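Chromosome replication initiation protein (Geobacillus kaustophilus, PDB 2VN2) probably takes part in primosome assembly at the initiation of DNA replication, this chain being its N-terminal domain, of the helix-turn-helix clan. Local coordinates at residues C68-M71 with V72-L75. Numbering follows the deposited sequence.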
loop_
_atom_site.group_PDB
_atom_site.type_symbol
_atom_site.label_atom_id
_atom_site.label_comp_id
_atom_site.label_asym_id
_atom_site.label_seq_id
_atom_site.Cartn_x
_atom_site.Cartn_y
_atom_site.Cartn_z
ATOM N N CYS A 68 -24.829 -6.347 6.340
ATOM C CA CYS A 68 -23.795 -6.492 5.276
ATOM C C CYS A 68 -24.449 -6.889 3.898
ATOM O O CYS A 68 -24.227 -6.247 2.869
ATOM C CB CYS A 68 -22.649 -7.449 5.818
ATOM S SG CYS A 68 -21.304 -7.608 4.625
ATOM N N MET A 69 -25.363 -7.837 3.845
ATOM C CA MET A 69 -26.060 -8.088 2.535
ATOM C C MET A 69 -26.836 -6.898 2.052
ATOM O O MET A 69 -26.920 -6.613 0.850
ATOM C CB MET A 69 -27.058 -9.295 2.580
ATOM C CG MET A 69 -27.834 -9.389 1.176
ATOM S SD MET A 69 -26.647 -9.847 -0.147
ATOM C CE MET A 69 -26.721 -8.595 -1.430
ATOM N N GLU A 70 -27.462 -6.190 2.986
ATOM C CA GLU A 70 -28.149 -4.908 2.658
ATOM C C GLU A 70 -27.180 -3.894 2.064
ATOM O O GLU A 70 -27.474 -3.206 1.092
ATOM C CB GLU A 70 -28.670 -4.413 4.019
ATOM C CG GLU A 70 -29.740 -3.330 4.167
ATOM C CD GLU A 70 -31.148 -3.904 4.077
ATOM O OE1 GLU A 70 -31.570 -3.984 2.878
ATOM O OE2 GLU A 70 -31.782 -4.260 5.158
ATOM N N MET A 71 -25.997 -3.761 2.691
ATOM C CA MET A 71 -24.992 -2.802 2.239
ATOM C C MET A 71 -24.473 -3.215 0.853
ATOM O O MET A 71 -24.309 -2.377 0.074
ATOM C CB MET A 71 -23.824 -2.774 3.254
ATOM C CG MET A 71 -24.228 -2.470 4.686
ATOM S SD MET A 71 -22.932 -2.462 5.973
ATOM C CE MET A 71 -21.824 -1.268 5.210
ATOM N N VAL A 72 -24.207 -4.488 0.584
ATOM C CA VAL A 72 -23.740 -4.951 -0.779
ATOM C C VAL A 72 -24.824 -4.669 -1.792
ATOM O O VAL A 72 -24.578 -3.995 -2.831
ATOM C CB VAL A 72 -23.405 -6.422 -0.804
ATOM C CG1 VAL A 72 -23.025 -6.854 -2.199
ATOM C CG2 VAL A 72 -22.259 -6.800 0.394
ATOM N N ARG A 73 -26.062 -5.059 -1.462
ATOM C CA ARG A 73 -27.235 -4.618 -2.247
ATOM C C ARG A 73 -27.281 -3.089 -2.549
ATOM O O ARG A 73 -27.436 -2.706 -3.708
ATOM C CB ARG A 73 -28.527 -5.124 -1.554
ATOM C CG ARG A 73 -29.781 -5.091 -2.412
ATOM C CD ARG A 73 -31.003 -6.014 -1.886
ATOM N NE ARG A 73 -30.663 -7.407 -1.434
ATOM C CZ ARG A 73 -31.224 -7.995 -0.360
ATOM N NH1 ARG A 73 -30.906 -9.249 0.026
ATOM N NH2 ARG A 73 -32.121 -7.306 0.351
ATOM N N ARG A 74 -27.155 -2.238 -1.526
ATOM C CA ARG A 74 -27.171 -0.751 -1.718
ATOM C C ARG A 74 -25.963 -0.253 -2.557
ATOM O O ARG A 74 -26.112 0.691 -3.349
ATOM C CB ARG A 74 -27.333 0.020 -0.346
ATOM C CG ARG A 74 -27.206 1.609 -0.410
ATOM C CD ARG A 74 -28.469 2.486 0.242
ATOM N NE ARG A 74 -28.363 4.011 0.286
ATOM C CZ ARG A 74 -28.030 4.791 1.345
ATOM N NH1 ARG A 74 -27.730 4.257 2.523
ATOM N NH2 ARG A 74 -27.945 6.121 1.202
ATOM N N LEU A 75 -24.782 -0.879 -2.405
ATOM C CA LEU A 75 -23.627 -0.534 -3.278
ATOM C C LEU A 75 -23.882 -0.933 -4.783
ATOM O O LEU A 75 -23.412 -0.196 -5.677
ATOM C CB LEU A 75 -22.311 -1.234 -2.819
ATOM C CG LEU A 75 -21.715 -0.678 -1.502
ATOM C CD1 LEU A 75 -20.620 -1.629 -1.037
ATOM C CD2 LEU A 75 -21.153 0.730 -1.715
#
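Val72 N donates to Cys68 O at 2.9 Å with an N-H...O angle of 167°, the first of four successive i to i+4 bonds that run through the middle of helix 65-77. Arg73, Arg74 and Leu75 repeat the pattern on Met69, Glu70 and Met71, the shortest being Arg74 N to Glu70 O at 2.8 Å. On the outer face Glu70 OE1 stays 4.2 Å from Arg73 NH2 and well out of the guanidinium plane; no N-H points at the oxygen, and any attraction between the charges is probably general rather than a salt bridge. The side chains of Met69 and Arg73 cross at about a right angle. Arg73 folds back at chi3 (-45°), bringing NH1 to 3.3 Å from Met69 CG, while the bends at chi2 and chi3 turn the Met69 chain along the helix, placing CE 3.6 Å from Arg73 N. The same methyl lies 4.0 Å from Val72 CB. On the buried side Val72 CG2 sits beside the backbone N and packs on Cys68 O; Cys68 SG is more loosely placed, 4.4 Å from Val72 CG2. Cys68 and Val72 both reach Leu57 of helix 54-59, whereas Met71 and Leu75 meet Leu37 of helix 32-45. The result is an amphipathic helix: apolar side chains join it to two neighbouring helices of the DnaD N-terminal domain, and its exposed face carries Glu70, Arg73 and Arg74, where any Glu70-Arg73 attraction is probably weak and screened by solvent.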